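Local coordinates for secreted effector protein SifA (Salmonella typhimurium, PDB 3CXB) that is required for endosomal tubulation and for the formation of Salmonella-induced filaments in infected epithelial cells, and interacts with host PLEKHM2, at residues A[135-140]-A[144-149]; A[164-167]-A[173-176]; A[149-154]-A[160-165]; A[207-212]-A[290-295]; A[294-299]-A[305-310]. All blocks are in the same frame, centred on the assembly; numbering follows the deposited sequence.

Interaction 1: residues A[135-140]-A[144-149]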
# COMPACT_ATOMS: atom_id res chain seq x y z
N PRO A 135 1.44 4.20 13.19
CA PRO A 135 0.36 4.45 12.24
C PRO A 135 -0.42 5.71 12.60
O PRO A 135 -1.13 5.75 13.62
CB PRO A 135 -0.48 3.18 12.35
CG PRO A 135 -0.33 2.83 13.81
CD PRO A 135 1.16 3.01 14.01
N ASP A 136 -0.25 6.74 11.80
CA ASP A 136 -0.95 8.00 11.99
C ASP A 136 -0.80 8.69 10.66
O ASP A 136 0.26 9.22 10.34
CB ASP A 136 -0.33 8.87 13.08
CG ASP A 136 -1.06 10.21 13.24
OD1 ASP A 136 -0.58 11.10 13.98
OD2 ASP A 136 -2.14 10.37 12.63
N ILE A 137 -1.87 8.65 9.88
CA ILE A 137 -1.84 9.24 8.56
C ILE A 137 -1.84 10.76 8.60
O ILE A 137 -1.63 11.41 7.58
CB ILE A 137 -3.03 8.73 7.71
CG1 ILE A 137 -4.35 9.31 8.24
CG2 ILE A 137 -3.05 7.19 7.74
CD1 ILE A 137 -5.54 8.99 7.34
N LEU A 138 -2.05 11.32 9.79
CA LEU A 138 -2.08 12.77 9.99
C LEU A 138 -0.85 13.15 10.78
O LEU A 138 -0.95 13.73 11.87
CB LEU A 138 -3.33 13.17 10.77
CG LEU A 138 -4.66 12.81 10.12
CD1 LEU A 138 -5.75 13.05 11.13
CD2 LEU A 138 -4.90 13.62 8.86
N LYS A 139 0.30 12.79 10.23
CA LYS A 139 1.57 13.05 10.88
C LYS A 139 1.83 14.54 11.04
O LYS A 139 2.29 14.98 12.09
CB LYS A 139 2.69 12.39 10.07
CG LYS A 139 3.66 11.58 10.93
CD LYS A 139 2.99 10.40 11.59
CE LYS A 139 3.96 9.70 12.51
NZ LYS A 139 3.36 8.51 13.17
N SER A 140 1.53 15.32 10.01
CA SER A 140 1.74 16.76 10.04
C SER A 140 0.80 17.48 11.01
O SER A 140 0.84 18.71 11.11
CB SER A 140 1.58 17.34 8.64
OG SER A 140 0.31 17.02 8.10
N MET A 144 -3.81 15.67 16.58
CA MET A 144 -4.76 14.86 15.83
C MET A 144 -4.16 13.53 15.39
O MET A 144 -3.05 13.48 14.87
CB MET A 144 -5.25 15.63 14.60
CG MET A 144 -6.28 14.89 13.79
SD MET A 144 -7.79 14.59 14.72
CE MET A 144 -8.81 15.98 14.17
N THR A 145 -4.90 12.45 15.62
CA THR A 145 -4.45 11.12 15.23
C THR A 145 -5.50 10.52 14.31
O THR A 145 -6.69 10.81 14.45
CB THR A 145 -4.28 10.19 16.43
OG1 THR A 145 -3.38 10.79 17.37
CG2 THR A 145 -3.70 8.85 15.99
N ALA A 146 -5.05 9.67 13.39
CA ALA A 146 -5.95 9.02 12.45
C ALA A 146 -5.28 7.80 11.87
O ALA A 146 -4.18 7.88 11.33
CB ALA A 146 -6.31 9.99 11.34
N MET A 147 -5.94 6.65 11.97
CA MET A 147 -5.38 5.42 11.44
C MET A 147 -6.35 4.85 10.41
O MET A 147 -7.46 5.36 10.23
CB MET A 147 -5.18 4.39 12.54
CG MET A 147 -6.49 3.90 13.09
SD MET A 147 -6.42 2.24 13.75
CE MET A 147 -6.34 2.66 15.56
N ILE A 148 -5.93 3.78 9.75
CA ILE A 148 -6.76 3.15 8.75
C ILE A 148 -6.76 1.66 8.99
O ILE A 148 -5.71 1.03 8.89
CB ILE A 148 -6.21 3.38 7.32
CG1 ILE A 148 -6.24 4.85 6.96
CG2 ILE A 148 -7.07 2.62 6.31
CD1 ILE A 148 -5.67 5.13 5.58
N LYS A 149 -7.92 1.12 9.32
CA LYS A 149 -8.07 -0.31 9.52
C LYS A 149 -8.33 -0.91 8.15
O LYS A 149 -8.61 -0.19 7.19
CB LYS A 149 -9.21 -0.60 10.49
CG LYS A 149 -8.89 -0.17 11.91
CD LYS A 149 -10.03 -0.41 12.88
CE LYS A 149 -9.72 0.19 14.26
NZ LYS A 149 -10.85 0.07 15.22
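Asp-136 and Ala-146 join the irregular stretch 135-140 to strand 145-153 through an Asx turn, in which the aspartate carboxylate binds the backbone two residues on and also the strand. From CB, the side chain of Asp-136 runs to CG, which lies 4.0 Å from Thr-145 CA; CG is anti to the residue's own backbone N (chi1 179°), and this carries the carboxylate across to the strand. OD1 comes to rest near the carbonyl of Met-144. OD2 accepts twice: from Leu-138 N at 3.0 Å, closing the turn, and from Ala-146 N at 3.1 Å. The two donors arrive from opposite faces of the carboxylate, both well above its plane, and together they would limit its rotation. The strand returns a bond of its own, since Ile-137 N donates to Ala-146 O at 2.8 Å. Asp-136 and Ile-137 thus hold both the N-H and the C=O of Ala-146, on the edge of a three-stranded antiparallel sheet.

Beyond the turn the contact becomes apolar. The Leu-138 side chain packs on the Ala-146 methyl and beside the Met-144 side chain, which is poorly ordered. Helix 283-303 covers this layer: Leu-138 touches Ile-290, and Ile-137 touches Ala-293. Ile-137 has CG1 wedged between its own N and carbonyl carbon (chi1 70°), which sets CG1 3.7 Å from Ala-146 CB. Its other branch meets Ile-148 at about a right angle, CG2 lying 4.0 Å from Ile-148 CD1.

Interaction 2: residues A[164-167]-A[173-176]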
# COMPACT_ATOMS: atom_id res chain seq x y z
N LEU A 164 -11.95 4.13 8.30
CA LEU A 164 -11.06 5.20 8.73
C LEU A 164 -11.29 5.55 10.20
O LEU A 164 -12.41 5.86 10.60
CB LEU A 164 -11.30 6.44 7.86
CG LEU A 164 -10.55 7.75 8.14
CD1 LEU A 164 -10.94 8.28 9.48
CD2 LEU A 164 -9.04 7.53 8.09
N CYS A 165 -10.23 5.52 11.00
CA CYS A 165 -10.37 5.85 12.41
C CYS A 165 -9.72 7.19 12.77
O CYS A 165 -8.52 7.37 12.59
CB CYS A 165 -9.77 4.75 13.28
SG CYS A 165 -10.65 3.16 13.24
N LEU A 166 -10.53 8.11 13.26
CA LEU A 166 -10.06 9.44 13.65
C LEU A 166 -10.14 9.60 15.16
O LEU A 166 -10.97 8.99 15.83
CB LEU A 166 -10.92 10.52 13.01
CG LEU A 166 -10.88 10.72 11.50
CD1 LEU A 166 -11.96 11.74 11.12
CD2 LEU A 166 -9.50 11.18 11.08
N ASN A 167 -9.27 10.45 15.70
CA ASN A 167 -9.24 10.72 17.12
C ASN A 167 -8.93 12.19 17.37
O ASN A 167 -7.79 12.57 17.62
CB ASN A 167 -8.19 9.84 17.80
CG ASN A 167 -8.38 9.75 19.30
OD1 ASN A 167 -8.44 10.78 19.99
ND2 ASN A 167 -8.48 8.54 19.81
N ILE A 173 -13.73 9.16 19.56
CA ILE A 173 -13.17 8.55 18.37
C ILE A 173 -14.25 8.21 17.32
O ILE A 173 -15.30 7.65 17.64
CB ILE A 173 -12.38 7.27 18.77
CG1 ILE A 173 -11.74 6.63 17.53
CG2 ILE A 173 -13.30 6.29 19.48
CD1 ILE A 173 -10.87 5.42 17.83
N LEU A 174 -13.97 8.58 16.07
CA LEU A 174 -14.87 8.32 14.95
C LEU A 174 -14.46 7.08 14.17
O LEU A 174 -13.28 6.89 13.88
CB LEU A 174 -14.87 9.50 13.98
CG LEU A 174 -15.89 10.61 14.20
CD1 LEU A 174 -15.98 10.98 15.68
CD2 LEU A 174 -15.49 11.80 13.35
N SER A 175 -15.43 6.24 13.84
CA SER A 175 -15.16 5.02 13.09
C SER A 175 -15.90 5.00 11.77
O SER A 175 -16.69 4.08 11.51
CB SER A 175 -15.54 3.78 13.90
OG SER A 175 -14.72 3.65 15.05
N VAL A 176 -15.65 5.99 10.92
CA VAL A 176 -16.29 6.07 9.62
C VAL A 176 -15.83 5.00 8.64
O VAL A 176 -14.74 5.10 8.08
CB VAL A 176 -16.04 7.42 8.97
CG1 VAL A 176 -14.60 7.82 9.16
CG2 VAL A 176 -16.39 7.35 7.48
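Leu-166 and Leu-174 form the central pair of a beta hairpin between strands 158-167 and 174-177. Leu-166 N donates to Leu-174 O at 3.1 Å, and Leu-174 N answers to Leu-166 O at 3.0 Å. The two make an antiparallel hydrogen-bonded pair. Two residues along, Leu-164 N reaches Val-176 O at 3.0 Å. The short strands run at 159° to one another, and strand 174-177, on the outer side of the three-stranded sheet, is weakly bonded.

Weaker CH...O contacts supplement these bonds. Cys-165 CA lies 3.4 Å from Leu-174 O, while Ile-173 CA approaches Leu-166 O, the acceptor that Leu-174 N also uses.

Apolar contacts fill one face of the sheet, the face bearing Leu-164, Leu-166, Leu-174 and Val-176. Val-176 places CG1 between its own N and carbonyl carbon (chi1 43°), a turn that leads this methyl back toward the neighbouring strand, to 3.7 Å from Leu-164 CD1. Leu-166 and Leu-174 meet more loosely through one methyl each, Leu-166 CD1 to Leu-174 CD2 at 4.2 Å. Around this face, Leu-166 also touches Ala-146, Gln-273 and, on helix 283-303, Ile-290, and Val-176 touches Asp-269 and Thr-271. On the other face, Cys-165 also touches Met-147 and Lys-149 of strand 145-153.

The chemistry divides the work: main-chain bonds set the register of the hairpin, while branched aliphatic side chains make one face apolar, a surface suited to packing against a helix.

Interaction 3: residues A[149-154]-A[160-165]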
# COMPACT_ATOMS: atom_id res chain seq x y z
N LYS A 149 -7.92 1.12 9.32
CA LYS A 149 -8.07 -0.31 9.52
C LYS A 149 -8.33 -0.91 8.15
O LYS A 149 -8.61 -0.19 7.19
CB LYS A 149 -9.21 -0.60 10.49
CG LYS A 149 -8.89 -0.17 11.91
CD LYS A 149 -10.03 -0.41 12.88
CE LYS A 149 -9.72 0.19 14.26
NZ LYS A 149 -10.85 0.07 15.22
N ARG A 150 -8.22 -2.23 8.03
CA ARG A 150 -8.44 -2.84 6.73
C ARG A 150 -8.79 -4.32 6.78
O ARG A 150 -8.42 -5.02 7.70
CB ARG A 150 -7.20 -2.62 5.88
CG ARG A 150 -5.96 -3.33 6.41
CD ARG A 150 -4.67 -2.78 5.80
NE ARG A 150 -4.04 -1.75 6.63
CZ ARG A 150 -3.56 -0.61 6.16
NH1 ARG A 150 -3.00 0.27 6.98
NH2 ARG A 150 -3.66 -0.33 4.86
N ARG A 151 -9.51 -4.77 5.75
CA ARG A 151 -9.93 -6.18 5.64
C ARG A 151 -9.66 -6.66 4.21
O ARG A 151 -9.70 -5.87 3.27
CB ARG A 151 -11.41 -6.31 6.01
CG ARG A 151 -12.36 -5.57 5.08
CD ARG A 151 -13.83 -5.72 5.50
NE ARG A 151 -14.16 -4.94 6.69
CZ ARG A 151 -14.44 -5.47 7.88
NH1 ARG A 151 -14.73 -4.67 8.90
NH2 ARG A 151 -14.43 -6.78 8.06
N TYR A 152 -9.37 -7.94 4.06
CA TYR A 152 -9.06 -8.53 2.77
C TYR A 152 -10.08 -8.26 1.68
O TYR A 152 -11.28 -8.41 1.90
CB TYR A 152 -8.89 -10.03 2.92
CG TYR A 152 -8.62 -10.76 1.64
CD1 TYR A 152 -7.35 -10.74 1.06
CD2 TYR A 152 -9.62 -11.48 1.00
CE1 TYR A 152 -7.08 -11.42 -0.11
CE2 TYR A 152 -9.36 -12.15 -0.19
CZ TYR A 152 -8.08 -12.12 -0.74
OH TYR A 152 -7.82 -12.81 -1.90
N SER A 153 -9.61 -7.88 0.50
CA SER A 153 -10.49 -7.62 -0.64
C SER A 153 -10.01 -8.48 -1.80
O SER A 153 -8.96 -8.20 -2.38
CB SER A 153 -10.42 -6.15 -1.03
OG SER A 153 -11.20 -5.89 -2.17
N GLU A 154 -10.76 -9.52 -2.15
CA GLU A 154 -10.34 -10.42 -3.22
C GLU A 154 -10.40 -9.82 -4.61
O GLU A 154 -9.88 -10.41 -5.56
CB GLU A 154 -11.14 -11.72 -3.19
CG GLU A 154 -12.45 -11.70 -3.95
CD GLU A 154 -13.08 -13.09 -4.02
OE1 GLU A 154 -13.60 -13.56 -2.98
OE2 GLU A 154 -13.04 -13.70 -5.11
N LEU A 160 -7.49 -4.02 1.82
CA LEU A 160 -7.65 -2.62 1.43
C LEU A 160 -8.34 -1.85 2.55
O LEU A 160 -9.07 -2.43 3.36
CB LEU A 160 -8.46 -2.51 0.12
CG LEU A 160 -10.00 -2.60 0.10
CD1 LEU A 160 -10.49 -3.72 1.03
CD2 LEU A 160 -10.61 -1.28 0.56
N PRO A 161 -8.11 -0.54 2.60
CA PRO A 161 -8.68 0.36 3.61
C PRO A 161 -10.17 0.11 3.86
O PRO A 161 -11.01 0.58 3.09
CB PRO A 161 -8.41 1.74 3.02
CG PRO A 161 -7.17 1.54 2.26
CD PRO A 161 -7.42 0.24 1.57
N SER A 162 -10.53 -0.61 4.92
CA SER A 162 -11.96 -0.84 5.16
C SER A 162 -12.63 0.30 5.92
O SER A 162 -13.68 0.77 5.50
CB SER A 162 -12.18 -2.16 5.91
OG SER A 162 -11.73 -2.09 7.23
N THR A 163 -12.04 0.75 7.03
CA THR A 163 -12.62 1.85 7.79
C THR A 163 -11.57 2.86 8.27
O THR A 163 -10.44 2.49 8.61
CB THR A 163 -13.38 1.35 9.03
OG1 THR A 163 -12.43 0.91 10.01
CG2 THR A 163 -14.30 0.17 8.68
N LEU A 164 -11.95 4.13 8.30
CA LEU A 164 -11.06 5.20 8.73
C LEU A 164 -11.29 5.55 10.20
O LEU A 164 -12.41 5.86 10.60
CB LEU A 164 -11.30 6.44 7.86
CG LEU A 164 -10.55 7.75 8.14
CD1 LEU A 164 -10.94 8.28 9.48
CD2 LEU A 164 -9.04 7.53 8.09
N CYS A 165 -10.23 5.52 11.00
CA CYS A 165 -10.37 5.85 12.41
C CYS A 165 -9.72 7.19 12.77
O CYS A 165 -8.52 7.37 12.59
CB CYS A 165 -9.77 4.75 13.28
SG CYS A 165 -10.65 3.16 13.24
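Strands 149-153 and 160-165 run antiparallel at 142°, their pairing broken by a classic beta bulge in which Ser-162 and Thr-163 both face Lys-149. Lys-149 N donates to Thr-163 O at 3.0 Å and Lys-149 O accepts from Ser-162 N, so one residue spans two. Further on, Leu-160 N binds Arg-151 O at 3.2 Å; the return bond from Arg-151 N is weak.

The Lys-149 side chain, extended beyond CG, crosses the Thr-163 side chain obliquely, with CB 3.6 Å from Thr-163 OG1. Its CE and NZ then run on beside the sulfur of Cys-165. Arg-151 lays its aliphatic part against Ser-162, Arg-151 CG to Ser-162 CB 3.5 Å. The hydroxyl of Ser-162 lies between its own N and carbonyl carbon (chi1 70°), beside Arg-150 CA. Leu-160 packs its branched end on Ser-153, Leu-160 CG to Ser-153 CB 3.7 Å.

The Ser-162 and Thr-163 hydroxyls both bond to Asp-93, with which Arg-151 makes a long, weak ion pair, tying the bulge to the loop before strand 96-101. Arg-150 and Pro-161, a non-hydrogen-bonded pair with diverging side chains, look to helix 283-303: the arginine bonds through NH2 to Gln-297, and the proline packs on Ile-294, Gln-297 and Val-298. At the far end, Ser-153 OG binds Glu-182 of helix 180-187, and Tyr-152 touches Phe-70 and Lys-73 of helix 62-75.

Interaction 4: residues A[207-212]-A[290-295]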
# COMPACT_ATOMS: atom_id res chain seq x y z
N ALA A 207 1.40 9.83 -12.76
CA ALA A 207 1.99 11.01 -13.40
C ALA A 207 1.72 12.24 -12.54
O ALA A 207 2.58 13.12 -12.41
CB ALA A 207 1.45 11.21 -14.82
N ALA A 208 0.53 12.29 -11.92
CA ALA A 208 0.19 13.41 -11.04
C ALA A 208 1.13 13.43 -9.82
O ALA A 208 1.54 14.50 -9.36
CB ALA A 208 -1.23 13.29 -10.58
N LYS A 209 1.46 12.24 -9.31
CA LYS A 209 2.35 12.10 -8.17
C LYS A 209 3.74 12.58 -8.59
O LYS A 209 4.43 13.29 -7.85
CB LYS A 209 2.42 10.63 -7.74
CG LYS A 209 2.40 10.41 -6.24
CD LYS A 209 1.16 11.00 -5.63
CE LYS A 209 0.91 10.44 -4.24
NZ LYS A 209 -0.09 11.25 -3.48
N ILE A 210 4.14 12.20 -9.80
CA ILE A 210 5.44 12.60 -10.30
C ILE A 210 5.51 14.11 -10.42
O ILE A 210 6.55 14.71 -10.17
CB ILE A 210 5.76 11.94 -11.66
CG1 ILE A 210 5.90 10.42 -11.47
CG2 ILE A 210 7.07 12.49 -12.19
CD1 ILE A 210 5.88 9.63 -12.73
N GLN A 211 4.39 14.73 -10.79
CA GLN A 211 4.36 16.19 -10.91
C GLN A 211 4.45 16.90 -9.55
O GLN A 211 5.15 17.90 -9.41
CB GLN A 211 3.11 16.65 -11.65
CG GLN A 211 3.34 16.87 -13.13
CD GLN A 211 4.46 17.88 -13.40
OE1 GLN A 211 4.41 19.02 -12.92
NE2 GLN A 211 5.47 17.47 -14.16
N SER A 212 3.73 16.39 -8.55
CA SER A 212 3.78 16.98 -7.22
C SER A 212 5.23 16.95 -6.76
O SER A 212 5.79 17.99 -6.39
CB SER A 212 2.90 16.19 -6.26
OG SER A 212 1.63 15.97 -6.84
N ILE A 290 -6.09 13.32 4.53
CA ILE A 290 -6.82 12.08 4.75
C ILE A 290 -7.00 11.40 3.40
O ILE A 290 -6.57 10.26 3.19
CB ILE A 290 -8.25 12.33 5.30
CG1 ILE A 290 -8.20 13.16 6.59
CG2 ILE A 290 -8.96 10.99 5.50
CD1 ILE A 290 -7.86 12.37 7.85
N VAL A 291 -7.65 12.12 2.50
CA VAL A 291 -7.93 11.62 1.16
C VAL A 291 -6.70 11.02 0.52
O VAL A 291 -6.72 9.86 0.08
CB VAL A 291 -8.46 12.73 0.23
CG1 VAL A 291 -8.71 12.16 -1.17
CG2 VAL A 291 -9.75 13.30 0.79
N GLU A 292 -5.62 11.79 0.47
CA GLU A 292 -4.39 11.33 -0.15
C GLU A 292 -3.82 10.06 0.48
O GLU A 292 -3.27 9.20 -0.22
CB GLU A 292 -3.34 12.44 -0.14
CG GLU A 292 -2.06 12.05 -0.87
CD GLU A 292 -1.00 13.14 -0.85
OE1 GLU A 292 -1.35 14.31 -1.16
OE2 GLU A 292 0.17 12.83 -0.54
N ALA A 293 -3.94 9.94 1.80
CA ALA A 293 -3.43 8.75 2.48
C ALA A 293 -4.24 7.53 2.07
O ALA A 293 -3.67 6.50 1.71
CB ALA A 293 -3.48 8.93 3.97
N ILE A 294 -5.56 7.64 2.12
CA ILE A 294 -6.43 6.51 1.74
C ILE A 294 -6.27 6.13 0.26
O ILE A 294 -6.19 4.95 -0.11
CB ILE A 294 -7.92 6.82 2.02
CG1 ILE A 294 -8.09 7.28 3.47
CG2 ILE A 294 -8.75 5.55 1.79
CD1 ILE A 294 -9.50 7.77 3.81
N SER A 295 -6.22 7.14 -0.59
CA SER A 295 -6.07 6.88 -2.00
C SER A 295 -4.77 6.14 -2.25
O SER A 295 -4.79 5.07 -2.87
CB SER A 295 -6.12 8.19 -2.79
OG SER A 295 -7.39 8.82 -2.62
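Lys-209 of helix 197-220 meets Glu-292 of helix 283-303 over a long reach: their CA atoms, the nearest pair between the two segments, lie 10.5 Å apart, and the two side chains span the distance.

Along 290-295, the helix opens with the carbonyl of Ile-290, which accepts from Ile-294 N one turn on. Val-291 faces helix 258-267 through Val-262, as Ser-295 does with Ile-258, Glu-259 and Val-262. Glu-292 makes the crossing. Its CG stands anti to the backbone N (chi1 -176°) and the chain continues straight, which extends it toward helix 197-220. Lys-209, bent at chi2 (58°), comes in obliquely, and its NZ lies beside the CG-CD part of the glutamate, 3.4 Å from Glu-292 CG. Nearest to it is Glu-292 OE2, with which NZ forms a salt bridge at 3.3 Å. The ammonium favours that oxygen, for Glu-292 OE1 is 4.0 Å from Lys-209 NZ. Ser-295 ends the segment by folding its hydroxyl back to the Val-291 carbonyl, OG to O 3.0 Å, an acceptor that the Ser-295 backbone N also uses.

The ammonium has a second anionic partner, Asp-296 of the same helix. Lys-209 therefore faces two carboxylates one turn apart, which would favour its charged form. The arrangement is an interhelical salt bridge, joining helices 197-220 and 283-303 where their backbones stand too far apart for close packing.

Interaction 5: residues A[294-299]-A[305-310]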
# COMPACT_ATOMS: atom_id res chain seq x y z
N ILE A 294 -5.56 7.64 2.12
CA ILE A 294 -6.43 6.51 1.74
C ILE A 294 -6.27 6.13 0.26
O ILE A 294 -6.19 4.95 -0.11
CB ILE A 294 -7.92 6.82 2.02
CG1 ILE A 294 -8.09 7.28 3.47
CG2 ILE A 294 -8.75 5.55 1.79
CD1 ILE A 294 -9.50 7.77 3.81
N SER A 295 -6.22 7.14 -0.59
CA SER A 295 -6.07 6.88 -2.00
C SER A 295 -4.77 6.14 -2.25
O SER A 295 -4.79 5.07 -2.87
CB SER A 295 -6.12 8.19 -2.79
OG SER A 295 -7.39 8.82 -2.62
N ASP A 296 -3.66 6.67 -1.77
CA ASP A 296 -2.37 6.00 -1.95
C ASP A 296 -2.46 4.51 -1.62
O ASP A 296 -2.10 3.65 -2.43
CB ASP A 296 -1.29 6.64 -1.06
CG ASP A 296 -0.67 7.89 -1.68
OD1 ASP A 296 0.31 8.43 -1.12
OD2 ASP A 296 -1.16 8.33 -2.73
N GLN A 297 -2.96 4.20 -0.43
CA GLN A 297 -3.07 2.81 -0.01
C GLN A 297 -4.01 1.99 -0.88
O GLN A 297 -3.74 0.82 -1.18
CB GLN A 297 -3.51 2.76 1.46
CG GLN A 297 -2.43 3.15 2.46
CD GLN A 297 -2.92 3.18 3.90
OE1 GLN A 297 -3.50 2.21 4.40
NE2 GLN A 297 -2.68 4.29 4.58
N VAL A 298 -5.13 2.59 -1.28
CA VAL A 298 -6.08 1.90 -2.14
C VAL A 298 -5.34 1.58 -3.43
O VAL A 298 -5.34 0.44 -3.92
CB VAL A 298 -7.30 2.79 -2.50
CG1 VAL A 298 -8.09 2.10 -3.58
CG2 VAL A 298 -8.19 3.02 -1.28
N PHE A 299 -4.68 2.61 -3.95
CA PHE A 299 -3.92 2.50 -5.17
C PHE A 299 -2.87 1.41 -5.01
O PHE A 299 -2.72 0.54 -5.88
CB PHE A 299 -3.27 3.84 -5.49
CG PHE A 299 -2.40 3.81 -6.71
CD1 PHE A 299 -1.21 3.10 -6.72
CD2 PHE A 299 -2.80 4.48 -7.87
CE1 PHE A 299 -0.41 3.05 -7.86
CE2 PHE A 299 -2.02 4.44 -9.02
CZ PHE A 299 -0.82 3.72 -9.02
N ILE A 305 2.11 -0.94 -5.97
CA ILE A 305 3.14 0.05 -6.23
C ILE A 305 2.96 1.10 -5.16
O ILE A 305 1.83 1.45 -4.80
CB ILE A 305 2.95 0.73 -7.58
CG1 ILE A 305 3.21 -0.26 -8.71
CG2 ILE A 305 3.88 1.96 -7.69
CD1 ILE A 305 3.27 0.40 -10.06
N ASP A 306 4.05 1.63 -4.65
CA ASP A 306 3.93 2.64 -3.62
C ASP A 306 3.96 4.00 -4.32
O ASP A 306 5.01 4.46 -4.80
CB ASP A 306 5.09 2.49 -2.62
CG ASP A 306 5.00 3.46 -1.45
OD1 ASP A 306 5.86 3.36 -0.55
OD2 ASP A 306 4.09 4.33 -1.43
N PRO A 307 2.80 4.65 -4.43
CA PRO A 307 2.73 5.96 -5.07
C PRO A 307 3.71 6.98 -4.50
O PRO A 307 4.15 7.88 -5.22
CB PRO A 307 1.27 6.35 -4.87
CG PRO A 307 0.84 5.54 -3.67
CD PRO A 307 1.48 4.23 -3.95
N GLN A 308 4.07 6.84 -3.22
CA GLN A 308 5.00 7.78 -2.59
C GLN A 308 6.43 7.47 -2.99
O GLN A 308 7.28 8.36 -3.08
CB GLN A 308 4.89 7.73 -1.06
CG GLN A 308 3.69 8.46 -0.51
CD GLN A 308 3.68 9.94 -0.85
OE1 GLN A 308 4.45 10.72 -0.30
NE2 GLN A 308 2.81 10.32 -1.76
N ALA A 309 6.68 6.19 -3.23
CA ALA A 309 8.01 5.77 -3.64
C ALA A 309 8.28 6.42 -4.99
O ALA A 309 9.38 6.89 -5.25
CB ALA A 309 8.07 4.27 -3.77
N ILE A 310 7.26 6.43 -5.85
CA ILE A 310 7.42 7.03 -7.17
C ILE A 310 7.68 8.53 -7.05
O ILE A 310 8.60 9.07 -7.67
CB ILE A 310 6.19 6.76 -8.07
CG1 ILE A 310 6.23 5.31 -8.58
CG2 ILE A 310 6.22 7.68 -9.29
CD1 ILE A 310 6.34 4.27 -7.51
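Asp-296 OD2 is gripped by two groups of helix 197-220, the ammonium of Lys-209 in a salt bridge and the hydroxyl of Tyr-205 in a hydrogen bond. The other carboxylate oxygen, OD1, turns to the start of helix 307-324 and takes a weak, bent bond from Gln-308 NE2 at 3.2 Å. The Gln-308 chain bends at chi2 (-60°), which brings its amide to the aspartate with the two planes 26° apart. The Pro-307 ring lies against the same side chain, its CG 3.4 Å from Asp-296 CG.

One turn on, Phe-299 reaches across with CG anti to its backbone N (chi1 178°). Its CE1 lies 4.1 Å from Ile-305 CB, and CD1 is 4.0 Å from Pro-307 CD. The carbonyl O of Ile-305 stands at the ring edge, near its plane. Asp-306 N-caps the following helix, OD2 accepting from Gln-308 N at 3.1 Å.

The contact thus closes the turn between helices 283-303 and 307-324. Helix 197-220 flanks it through Tyr-205, Leu-206 and Lys-209, while Gln-297 touches Ile-148 of strand 145-153.

How the interactions relate
Interactions 2 and 3 pair the strands of one three-stranded antiparallel sheet, and interaction 1 attaches the loop 135-140 to its edge strand; the three centres are 10 to 15 Å apart. Strand 145-153 serves interactions 1 and 3, and strand 158-167 serves 2 and 3, with Leu-164 and Cys-165 in both. Interactions 4 and 5 come later in the chain; their centres are about 7 Å apart on helix 283-303, and Lys-209 links them. That helix joins the two groups: Ile-290, Ala-293, Ile-294 and Gln-297 contact the sheet or the segment 135-140, while Glu-292, Asp-296 and Phe-299 meet helix 197-220 or the start of helix 307-324. It thus connects strand and helical parts of the protein.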